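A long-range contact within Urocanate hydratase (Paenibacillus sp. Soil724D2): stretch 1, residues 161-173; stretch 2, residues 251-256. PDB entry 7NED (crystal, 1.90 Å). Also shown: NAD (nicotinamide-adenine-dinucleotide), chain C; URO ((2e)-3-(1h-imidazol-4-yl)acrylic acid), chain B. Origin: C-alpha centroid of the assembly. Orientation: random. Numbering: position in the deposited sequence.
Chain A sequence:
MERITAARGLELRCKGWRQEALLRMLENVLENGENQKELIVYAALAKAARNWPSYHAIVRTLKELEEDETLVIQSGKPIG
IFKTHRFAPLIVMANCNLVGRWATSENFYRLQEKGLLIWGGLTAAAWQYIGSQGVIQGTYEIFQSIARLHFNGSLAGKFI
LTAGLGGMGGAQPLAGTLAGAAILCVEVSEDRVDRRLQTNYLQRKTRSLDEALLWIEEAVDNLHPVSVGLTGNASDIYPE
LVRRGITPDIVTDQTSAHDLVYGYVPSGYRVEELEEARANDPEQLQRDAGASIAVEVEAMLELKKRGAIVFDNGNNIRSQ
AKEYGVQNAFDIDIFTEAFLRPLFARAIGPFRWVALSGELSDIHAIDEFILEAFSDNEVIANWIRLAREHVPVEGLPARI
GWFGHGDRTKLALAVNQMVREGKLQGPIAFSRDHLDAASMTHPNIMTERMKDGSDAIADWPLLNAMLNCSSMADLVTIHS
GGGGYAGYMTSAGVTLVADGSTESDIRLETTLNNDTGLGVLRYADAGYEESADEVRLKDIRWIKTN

Stretch 1 161-173: LTAGLGGMGGAQP
Stretch 2, residues 251-256: VTDQTS

This is a parallel backbone contact in which two backbone hydrogen bonds set the register and a glycine-rich turn then carries stretch 1 around the pyrophosphate of NAD, with Gln254 filling the space beside that turn. Leu161 to Ala163 form the end of a strand (phi/psi -114/132, -148/-174 and -148/158), and Val251 (-138/129) pairs in parallel with Leu161 at a CA-CA distance of 4.8 Å. The register then runs Thr162 to Asp253 (CA-CA 4.7 Å) and Gly164 to Thr255 (CA-CA 4.3 Å).

Two amide-to-carbonyl bonds fix this alignment: Thr252 N donates to Leu161 O (3.0 Å, 166° at hydrogen), and Gln254 N donates to Ala163 O (2.8 Å, 144°). CA-H...O contacts accompany them, from Val251 CA to Leu161 O (3.4 Å, 149°) and from Thr162 CA to Thr252 O (3.4 Å, 167°). Leu161 (chi1 t, chi2 p) and Val251 (chi1 t) lie on the same face of the sheet, where Leu161 CD2 meets Val251 CG1 at 4.1 Å.

At the end of the strand, Ala163 CB packs 3.8 Å from Thr255 CG2. Thr255 (chi1 p) is held by Asp253 (chi1 t), whose OD1 accepts from Thr255 N at 2.8 Å and from Thr255 OG1 at 2.6 Å. Gly164 adopts phi/psi 93/113, a conformation that calls for glycine; an ideal CB would also lie only 2.4 Å from Gln254 O.

From Gly167 to Ala171 the backbone angles are helical, and Gly170 N donates to Gly166 O at 2.8 Å. Successive amides of the turn face the cofactor: Gly167 N reaches NAD O2A at 3.1 Å, while Met168 N and Gly169 N reach NAD O2N at 3.1 and 3.0 Å, the last nearly linear at 177°. Water 1 joins the two stretches here, accepting from Gly166 N (2.9 Å) and lying 2.7 Å from Gln254 O.

Gln172 (chi1 m, chi2 t), in the helix that follows, points its CA-to-CB bond toward stretch 2 and braces the turn from within stretch 1. Its OE1 accepts from Thr162 OG1 at 2.5 Å, and its NE2 donates to Ala163 O at 3.3 Å and Gly169 O at 3.1 Å. Ala163 O thus serves both Gln172 and Gln254.

Gln254 (phi/psi -141/48, chi1 -146°, chi2 t) has the largest area covered across the contact, 92 Å² of its surface. Its OE1 lies 3.5 Å from Gly169 CA, and water 2 donates to Gln254 OE1 (2.7 Å) and to Met168 O (3.2 Å).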

# COMPACT_ATOMS: atom_id res chain seq x y z
N LEU A 161 -11.76 8.45 -34.15
CA LEU A 161 -11.43 9.79 -33.73
C LEU A 161 -10.82 9.69 -32.35
O LEU A 161 -11.40 9.05 -31.48
CB LEU A 161 -12.67 10.67 -33.68
CG LEU A 161 -12.48 12.03 -33.01
CD1 LEU A 161 -11.63 12.95 -33.89
CD2 LEU A 161 -13.86 12.63 -32.70
N THR A 162 -9.68 10.35 -32.14
CA THR A 162 -9.15 10.41 -30.78
C THR A 162 -8.41 11.73 -30.61
O THR A 162 -8.39 12.58 -31.52
CB THR A 162 -8.25 9.21 -30.49
OG1 THR A 162 -7.87 9.24 -29.10
CG2 THR A 162 -7.00 9.22 -31.35
N ALA A 163 -7.75 11.89 -29.46
CA ALA A 163 -6.99 13.11 -29.23
C ALA A 163 -5.79 12.78 -28.35
O ALA A 163 -5.79 11.78 -27.62
CB ALA A 163 -7.85 14.19 -28.56
N GLY A 164 -4.77 13.64 -28.42
CA GLY A 164 -3.61 13.48 -27.59
C GLY A 164 -2.50 12.71 -28.28
O GLY A 164 -2.64 11.52 -28.53
N LEU A 165 -1.40 13.39 -28.58
CA LEU A 165 -0.24 12.71 -29.16
C LEU A 165 0.99 12.88 -28.27
O LEU A 165 2.07 13.21 -28.77
CB LEU A 165 0.05 13.26 -30.55
CG LEU A 165 -1.03 12.99 -31.61
CD1 LEU A 165 -0.65 13.67 -32.94
CD2 LEU A 165 -1.18 11.47 -31.79
N GLY A 166 0.83 12.64 -26.97
CA GLY A 166 1.92 12.68 -26.01
C GLY A 166 2.66 11.35 -25.94
O GLY A 166 2.71 10.58 -26.90
N GLY A 167 3.25 11.09 -24.77
CA GLY A 167 4.05 9.87 -24.60
C GLY A 167 3.29 8.60 -24.94
O GLY A 167 3.77 7.77 -25.71
N MET A 168 2.08 8.55 -24.44
CA MET A 168 1.23 7.42 -24.63
C MET A 168 0.26 7.63 -25.75
O MET A 168 0.11 6.76 -26.52
CB MET A 168 0.53 7.08 -23.35
CG MET A 168 1.53 6.99 -22.22
SD MET A 168 2.21 5.39 -22.11
CE MET A 168 3.34 5.20 -23.45
N GLY A 169 -0.37 8.80 -25.79
CA GLY A 169 -1.28 9.10 -26.90
C GLY A 169 -0.64 9.01 -28.27
O GLY A 169 -1.30 8.67 -29.26
N GLY A 170 0.65 9.30 -28.35
CA GLY A 170 1.35 9.22 -29.62
C GLY A 170 1.33 7.83 -30.24
O GLY A 170 1.60 7.70 -31.44
N ALA A 171 1.03 6.78 -29.46
CA ALA A 171 0.93 5.44 -30.03
C ALA A 171 -0.36 5.23 -30.82
O ALA A 171 -0.47 4.27 -31.58
CB ALA A 171 0.99 4.38 -28.92
N GLN A 172 -1.35 6.08 -30.61
CA GLN A 172 -2.67 5.79 -31.17
C GLN A 172 -2.66 5.80 -32.70
O GLN A 172 -3.30 4.91 -33.29
CB GLN A 172 -3.68 6.81 -30.63
CG GLN A 172 -3.95 6.73 -29.15
CD GLN A 172 -4.86 7.85 -28.72
OE1 GLN A 172 -6.04 7.63 -28.44
NE2 GLN A 172 -4.33 9.08 -28.76
N PRO A 173 -2.02 6.73 -33.38
CA PRO A 173 -2.09 6.70 -34.85
C PRO A 173 -1.52 5.42 -35.43
O PRO A 173 -2.06 4.88 -36.40
CB PRO A 173 -1.29 7.95 -35.29
CG PRO A 173 -0.53 8.37 -34.08
CD PRO A 173 -1.33 7.94 -32.89
N VAL A 251 -14.76 6.44 -31.14
CA VAL A 251 -14.34 7.70 -30.56
C VAL A 251 -13.72 7.42 -29.20
O VAL A 251 -14.34 6.74 -28.37
CB VAL A 251 -15.51 8.68 -30.41
CG1 VAL A 251 -15.02 9.99 -29.75
CG2 VAL A 251 -16.20 8.92 -31.80
N THR A 252 -12.53 7.95 -28.97
CA THR A 252 -11.95 7.93 -27.62
C THR A 252 -11.16 9.22 -27.44
O THR A 252 -11.33 10.20 -28.18
CB THR A 252 -11.12 6.65 -27.38
OG1 THR A 252 -10.67 6.63 -26.01
CG2 THR A 252 -9.92 6.54 -28.29
N ASP A 253 -10.30 9.24 -26.40
CA ASP A 253 -9.52 10.42 -26.08
C ASP A 253 -8.32 9.93 -25.30
O ASP A 253 -8.45 9.00 -24.50
CB ASP A 253 -10.34 11.42 -25.25
CG ASP A 253 -9.50 12.62 -24.79
OD1 ASP A 253 -8.72 12.50 -23.81
OD2 ASP A 253 -9.58 13.68 -25.44
N GLN A 254 -7.16 10.49 -25.55
CA GLN A 254 -6.06 10.17 -24.68
C GLN A 254 -5.22 11.41 -24.43
O GLN A 254 -3.99 11.37 -24.40
CB GLN A 254 -5.25 9.01 -25.22
CG GLN A 254 -4.71 8.17 -24.06
CD GLN A 254 -4.00 6.94 -24.54
OE1 GLN A 254 -3.63 6.83 -25.71
NE2 GLN A 254 -3.95 5.93 -23.67
N THR A 255 -5.92 12.47 -24.10
CA THR A 255 -5.30 13.66 -23.64
C THR A 255 -4.92 13.42 -22.16
O THR A 255 -5.37 12.52 -21.50
CB THR A 255 -6.26 14.85 -23.67
OG1 THR A 255 -7.38 14.56 -22.89
CG2 THR A 255 -6.69 15.20 -25.09
N SER A 256 -4.23 14.37 -21.59
CA SER A 256 -3.91 14.30 -20.19
C SER A 256 -5.06 14.86 -19.32
O SER A 256 -4.85 15.76 -18.60
CB SER A 256 -2.61 15.05 -19.93
OG SER A 256 -2.69 16.33 -20.49
PA NAD C . 1.12 13.48 -22.18
O1A NAD C . 0.74 14.61 -21.22
O2A NAD C . 2.49 13.18 -22.66
O5B NAD C . 0.36 13.98 -23.60
C5B NAD C . -0.91 14.48 -23.43
C4B NAD C . -1.25 15.15 -24.84
O4B NAD C . -2.51 15.76 -24.85
C3B NAD C . -0.17 16.27 -24.98
O3B NAD C . 0.44 16.18 -26.20
C2B NAD C . -1.02 17.57 -24.87
O2B NAD C . -0.59 18.57 -25.73
C1B NAD C . -2.33 17.06 -25.46
N9A NAD C . -3.52 17.80 -25.05
C8A NAD C . -3.83 18.36 -23.82
N7A NAD C . -4.99 18.96 -23.80
C5A NAD C . -5.50 18.78 -25.08
C6A NAD C . -6.69 19.19 -25.71
N6A NAD C . -7.64 19.89 -25.04
N1A NAD C . -6.93 18.86 -27.01
C2A NAD C . -5.93 18.19 -27.64
N3A NAD C . -4.75 17.73 -27.18
C4A NAD C . -4.57 18.06 -25.88
O3 NAD C . 0.22 12.34 -21.59
PN NAD C . 0.45 10.83 -22.06
O1N NAD C . 1.58 10.01 -21.51
O2N NAD C . 0.07 10.76 -23.52
O5D NAD C . -0.89 10.00 -21.35
C5D NAD C . -2.16 10.55 -21.71
C4D NAD C . -3.23 9.86 -20.91
O4D NAD C . -3.08 8.45 -20.97
C3D NAD C . -2.86 10.25 -19.39
O3D NAD C . -4.03 10.57 -18.64
C2D NAD C . -2.22 8.94 -18.81
O2D NAD C . -2.49 8.67 -17.49
C1D NAD C . -3.22 8.06 -19.63
N1N NAD C . -3.07 6.60 -19.54
C2N NAD C . -3.45 6.14 -18.29
C3N NAD C . -3.47 4.79 -18.01
C7N NAD C . -3.85 4.39 -16.57
O7N NAD C . -4.33 3.30 -16.27
N7N NAD C . -3.55 5.29 -15.57
C4N NAD C . -3.11 3.92 -19.05
C5N NAD C . -2.75 4.43 -20.29
C6N NAD C . -2.75 5.81 -20.55
OAA URO B . 3.45 1.71 -20.80
CAI URO B . 3.87 2.57 -19.92
OAB URO B . 5.00 2.76 -19.70
CAC URO B . 2.89 3.32 -19.11
CAD URO B . 1.62 3.12 -19.29
CAJ URO B . 0.83 3.93 -18.44
CAF URO B . -0.50 4.21 -18.55
NAH URO B . -0.87 5.18 -17.64
CAE URO B . 0.24 5.47 -17.00
NAG URO B . 1.29 4.74 -17.44
O HOH W 1 -1.47 11.84 -25.33
O HOH W 2 -2.39 4.73 -26.95